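Surface antigen protein 2 (PDB 4Y7S) binds heme as a secreted hemophore and takes part in the use of iron from human hemoglobin during hyphal growth. Local coordinates at residues Asn76-Ala81 with Ala104-Ala109; Gly83-Ala88 with Pro93-Pro98. All blocks are in the same frame, centred on the assembly; numbering follows the deposited sequence.

Both contacts use helix 72-87 of the CFEM domain. Contact 1 joins its middle to helix 99-110. Contact 2 joins its last turns to the loop that leads into helix 99-110, so it lies within the chain spanned by contact 1. Their centres are 13 Å apart, and side chains bridge them: R78 NH2 and L105 CD1 lie 3.6 and 3.7 Å from I97 CD1. W95 packs on A81, with CD2 3.7 Å from A81 CB. Contact 1 is away from the heme. Contact 2 includes A88, which touches it, and the side chain of C85 is about 8 Å from the heme.

Contact 1 (Asn76-Ala81 with Ala104-Ala109); sequences NFRKLA and ALDAAA
Segments 76-81 and 104-109 come nearest at R78 and L105, with CA atoms 8.7 Å apart, and R78 reaches most of the way across. Their helices, 72-87 and 99-110, belong to the helical-basket fold of the CFEM domain. R78 carries the bridge. Its chain bends at chi3 (85°), which turns the guanidinium out of line with the aliphatic part.

The key pair is a salt bridge from R78 NH1 to D106 OD1, 2.8 Å long. The hydrogen bond within it is weak, because the N-H...O angle is just 124°. The D106 carboxylate lies at the guanidinium edge, and the two planes are turned 33° from each other. The CA-CB bond of D106 points away from helix 72-87, but the carboxylate turns back to the arginine. D106 is exposed, so solvent probably weakens this charge pair.

R78 NH2 is also hydrogen-bonded to S102 OG. The guanidinium is thus held by two residues of helix 99-110 through two different nitrogens, which should limit its rotation.

L105 lies against one face of the guanidinium. It is buried and also packs on V65 and A66 of helix 55-68 and on V74. Further along, a backbone hydrogen bond between A108 and G71 ties helix 99-110 to the chain just before helix 72-87. Within the contact, L105 CD1 lies over the guanidinium face nearer the NE side than the centre, 3.8 Å from R78 NE.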
loop_
_atom_site.group_PDB
_atom_site.type_symbol
_atom_site.label_atom_id
_atom_site.label_comp_id
_atom_site.label_asym_id
_atom_site.label_seq_id
_atom_site.Cartn_x
_atom_site.Cartn_y
_atom_site.Cartn_z
ATOM N N ASN A 76 5.531 18.115 -15.742
ATOM C CA ASN A 76 6.915 18.337 -15.350
ATOM C C ASN A 76 7.238 17.734 -13.984
ATOM O O ASN A 76 8.308 17.153 -13.786
ATOM C CB ASN A 76 7.220 19.836 -15.379
ATOM C CG ASN A 76 7.415 20.352 -16.778
ATOM O OD1 ASN A 76 7.858 19.612 -17.647
ATOM N ND2 ASN A 76 7.027 21.609 -17.026
ATOM N N PHE A 77 6.322 17.854 -13.039
ATOM C CA PHE A 77 6.533 17.205 -11.763
ATOM C C PHE A 77 6.701 15.688 -11.955
ATOM O O PHE A 77 7.618 15.092 -11.395
ATOM C CB PHE A 77 5.408 17.451 -10.765
ATOM C CG PHE A 77 5.601 16.652 -9.525
ATOM C CD1 PHE A 77 6.425 17.140 -8.512
ATOM C CD2 PHE A 77 5.070 15.372 -9.411
ATOM C CE1 PHE A 77 6.677 16.386 -7.378
ATOM C CE2 PHE A 77 5.316 14.604 -8.275
ATOM C CZ PHE A 77 6.120 15.115 -7.261
ATOM N N ARG A 78 5.837 15.069 -12.754
ATOM C CA ARG A 78 5.906 13.628 -12.916
ATOM C C ARG A 78 7.214 13.203 -13.608
ATOM O O ARG A 78 7.789 12.178 -13.255
ATOM C CB ARG A 78 4.727 13.080 -13.718
ATOM C CG ARG A 78 3.399 13.163 -13.019
ATOM C CD ARG A 78 2.300 12.407 -13.802
ATOM N NE ARG A 78 2.254 10.966 -13.509
ATOM C CZ ARG A 78 1.262 10.153 -13.884
ATOM N NH1 ARG A 78 0.238 10.625 -14.582
ATOM N NH2 ARG A 78 1.302 8.866 -13.577
ATOM N N LYS A 79 7.674 13.988 -14.585
ATOM C CA LYS A 79 8.933 13.703 -15.258
ATOM C C LYS A 79 10.088 13.735 -14.281
ATOM O O LYS A 79 10.973 12.900 -14.347
ATOM C CB LYS A 79 9.187 14.708 -16.370
ATOM C CG LYS A 79 8.325 14.451 -17.578
ATOM C CD LYS A 79 8.672 15.369 -18.774
ATOM C CE LYS A 79 7.792 15.018 -19.978
ATOM N NZ LYS A 79 7.827 16.067 -21.021
ATOM N N LEU A 80 10.084 14.703 -13.378
ATOM C CA LEU A 80 11.149 14.786 -12.382
ATOM C C LEU A 80 11.084 13.647 -11.360
ATOM O O LEU A 80 12.124 13.087 -10.980
ATOM C CB LEU A 80 11.101 16.125 -11.665
ATOM C CG LEU A 80 11.631 17.271 -12.504
ATOM C CD1 LEU A 80 11.080 18.550 -11.973
ATOM C CD2 LEU A 80 13.153 17.288 -12.505
ATOM N N ALA A 81 9.874 13.305 -10.909
ATOM C CA ALA A 81 9.705 12.199 -9.978
ATOM C C ALA A 81 10.204 10.896 -10.591
ATOM O O ALA A 81 10.971 10.136 -9.977
ATOM C CB ALA A 81 8.245 12.064 -9.565
ATOM N N ALA A 104 -5.977 10.739 -11.410
ATOM C CA ALA A 104 -6.156 12.105 -10.911
ATOM C C ALA A 104 -5.077 13.040 -11.473
ATOM O O ALA A 104 -5.349 14.198 -11.788
ATOM C CB ALA A 104 -6.139 12.126 -9.371
ATOM N N LEU A 105 -3.844 12.554 -11.582
ATOM C CA LEU A 105 -2.780 13.382 -12.140
ATOM C C LEU A 105 -3.006 13.628 -13.615
ATOM O O LEU A 105 -2.826 14.749 -14.093
ATOM C CB LEU A 105 -1.418 12.737 -11.930
ATOM C CG LEU A 105 -0.903 12.766 -10.489
ATOM C CD1 LEU A 105 0.273 11.818 -10.327
ATOM C CD2 LEU A 105 -0.553 14.209 -10.060
ATOM N N ASP A 106 -3.404 12.575 -14.331
ATOM C CA ASP A 106 -3.745 12.690 -15.747
ATOM C C ASP A 106 -4.762 13.813 -15.948
ATOM O O ASP A 106 -4.639 14.648 -16.865
ATOM C CB ASP A 106 -4.321 11.377 -16.307
ATOM C CG ASP A 106 -3.281 10.264 -16.416
ATOM O OD1 ASP A 106 -2.075 10.544 -16.243
ATOM O OD2 ASP A 106 -3.673 9.108 -16.705
ATOM N N ALA A 107 -5.792 13.806 -15.107
ATOM C CA ALA A 107 -6.857 14.808 -15.211
ATOM C C ALA A 107 -6.323 16.221 -14.942
ATOM O O ALA A 107 -6.672 17.178 -15.649
ATOM C CB ALA A 107 -7.995 14.471 -14.247
ATOM N N ALA A 108 -5.513 16.360 -13.902
ATOM C CA ALA A 108 -4.947 17.660 -13.548
ATOM C C ALA A 108 -4.069 18.207 -14.670
ATOM O O ALA A 108 -4.083 19.418 -14.950
ATOM C CB ALA A 108 -4.141 17.553 -12.263
ATOM N N ALA A 109 -3.390 17.309 -15.381
ATOM C CA ALA A 109 -2.493 17.715 -16.461
ATOM C C ALA A 109 -3.237 18.191 -17.705
ATOM O O ALA A 109 -2.693 18.968 -18.484
ATOM C CB ALA A 109 -1.581 16.566 -16.836
#

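Contact 2 (Gly83-Ala88 with Pro93-Pro98); sequences GACAAA and PYWIIP
The backbone N-H of W95, which packs against C85, bonds to P93 O, N to O 2.8 Å. This bond closes a classic gamma turn centred on Y94, whose phi and psi are 78° and -64°. The turn bends the loop after helix 72-87 back against the last turns of that helix, within the CFEM helical basket.

No hydrogen bond crosses the contact. The tightest approach is C85 CB to Y94 O, 3.1 Å, where the carbonyl meets the side of the helix. The Y94 ring lies alongside A86, with CD1 3.7 Å from A86 CB, and the methyl meets the ring obliquely.

C85 is buried and disulfide-bonded to C52, so the helix end, the loop and C52 meet at one place. A88, just past C85, touches the heme. A backbone hydrogen bond between I96 and C52 adds to this junction. W95 has its CG anti to the backbone N (chi1 -174°), which carries the indole away from the helix end and into the core. There it touches V61, L105 and the F18 ring. I97 CG2 sits over the centre of one indole face, 3.5 Å above it. The sulfur meets the same indole obliquely, C85 SG lying 3.9 Å from W95 CD1.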
loop_
_atom_site.group_PDB
_atom_site.type_symbol
_atom_site.label_atom_id
_atom_site.label_comp_id
_atom_site.label_asym_id
_atom_site.label_seq_id
_atom_site.Cartn_x
_atom_site.Cartn_y
_atom_site.Cartn_z
ATOM N N GLY A 83 12.286 10.576 -13.074
ATOM C CA GLY A 83 13.719 10.653 -13.284
ATOM C C GLY A 83 14.526 10.346 -12.031
ATOM O O GLY A 83 15.491 9.585 -12.066
ATOM N N ALA A 84 14.122 10.927 -10.913
ATOM C CA ALA A 84 14.831 10.716 -9.659
ATOM C C ALA A 84 14.734 9.260 -9.217
ATOM O O ALA A 84 15.713 8.671 -8.768
ATOM C CB ALA A 84 14.279 11.624 -8.580
ATOM N N CYS A 85 13.548 8.688 -9.344
ATOM C CA CYS A 85 13.323 7.319 -8.922
ATOM C C CYS A 85 14.060 6.346 -9.841
ATOM O O CYS A 85 14.634 5.367 -9.382
ATOM C CB CYS A 85 11.824 7.028 -8.884
ATOM S SG CYS A 85 10.964 8.059 -7.692
ATOM N N ALA A 86 14.058 6.627 -11.143
ATOM C CA ALA A 86 14.795 5.806 -12.087
ATOM C C ALA A 86 16.307 5.842 -11.781
ATOM O O ALA A 86 16.997 4.807 -11.796
ATOM C CB ALA A 86 14.517 6.271 -13.520
ATOM N N ALA A 87 16.836 7.021 -11.495
ATOM C CA ALA A 87 18.268 7.118 -11.202
ATOM C C ALA A 87 18.612 6.400 -9.895
ATOM O O ALA A 87 19.754 5.964 -9.694
ATOM C CB ALA A 87 18.704 8.569 -11.136
ATOM N N ALA A 88 17.633 6.274 -9.004
ATOM C CA ALA A 88 17.864 5.586 -7.733
ATOM C C ALA A 88 17.892 4.071 -7.909
ATOM O O ALA A 88 18.272 3.354 -6.977
ATOM C CB ALA A 88 16.810 5.958 -6.728
ATOM N N PRO A 93 7.331 1.300 -13.329
ATOM C CA PRO A 93 7.216 2.698 -13.773
ATOM C C PRO A 93 7.942 3.734 -12.910
ATOM O O PRO A 93 7.632 4.923 -13.031
ATOM C CB PRO A 93 5.693 2.927 -13.749
ATOM C CG PRO A 93 5.219 2.089 -12.596
ATOM C CD PRO A 93 6.124 0.863 -12.585
ATOM N N TYR A 94 8.870 3.280 -12.067
ATOM C CA TYR A 94 9.852 4.145 -11.411
ATOM C C TYR A 94 9.276 4.917 -10.222
ATOM O O TYR A 94 9.717 4.719 -9.090
ATOM C CB TYR A 94 10.490 5.083 -12.455
ATOM C CG TYR A 94 10.996 4.302 -13.660
ATOM C CD1 TYR A 94 12.082 3.445 -13.542
ATOM C CD2 TYR A 94 10.361 4.381 -14.892
ATOM C CE1 TYR A 94 12.540 2.702 -14.612
ATOM C CE2 TYR A 94 10.820 3.648 -15.974
ATOM C CZ TYR A 94 11.907 2.808 -15.829
ATOM O OH TYR A 94 12.374 2.068 -16.895
ATOM N N TRP A 95 8.315 5.806 -10.464
ATOM C CA TRP A 95 7.594 6.460 -9.379
ATOM C C TRP A 95 6.287 5.690 -9.202
ATOM O O TRP A 95 5.376 5.805 -10.011
ATOM C CB TRP A 95 7.373 7.940 -9.673
ATOM C CG TRP A 95 6.760 8.703 -8.525
ATOM C CD1 TRP A 95 7.180 8.704 -7.227
ATOM C CD2 TRP A 95 5.635 9.581 -8.581
ATOM N NE1 TRP A 95 6.379 9.507 -6.471
ATOM C CE2 TRP A 95 5.424 10.070 -7.276
ATOM C CE3 TRP A 95 4.780 10.009 -9.608
ATOM C CZ2 TRP A 95 4.395 10.949 -6.969
ATOM C CZ3 TRP A 95 3.764 10.887 -9.299
ATOM C CH2 TRP A 95 3.584 11.357 -7.993
ATOM N N ILE A 96 6.221 4.860 -8.168
ATOM C CA ILE A 96 5.155 3.867 -8.078
ATOM C C ILE A 96 3.960 4.411 -7.318
ATOM O O ILE A 96 3.962 4.428 -6.095
ATOM C CB ILE A 96 5.616 2.579 -7.344
ATOM C CG1 ILE A 96 6.984 2.071 -7.844
ATOM C CG2 ILE A 96 4.557 1.495 -7.468
ATOM C CD1 ILE A 96 7.012 1.530 -9.249
ATOM N N ILE A 97 2.911 4.783 -8.045
ATOM C CA ILE A 97 1.724 5.376 -7.431
ATOM C C ILE A 97 0.494 4.534 -7.667
ATOM O O ILE A 97 0.428 3.770 -8.628
ATOM C CB ILE A 97 1.458 6.808 -7.966
ATOM C CG1 ILE A 97 1.384 6.838 -9.495
ATOM C CG2 ILE A 97 2.512 7.734 -7.484
ATOM C CD1 ILE A 97 1.026 8.225 -10.075
ATOM N N PRO A 98 -0.510 4.690 -6.799
ATOM C CA PRO A 98 -1.787 4.015 -7.026
ATOM C C PRO A 98 -2.422 4.387 -8.390
ATOM O O PRO A 98 -2.211 5.502 -8.883
ATOM C CB PRO A 98 -2.651 4.539 -5.894
ATOM C CG PRO A 98 -1.690 4.995 -4.839
ATOM C CD PRO A 98 -0.524 5.511 -5.575
#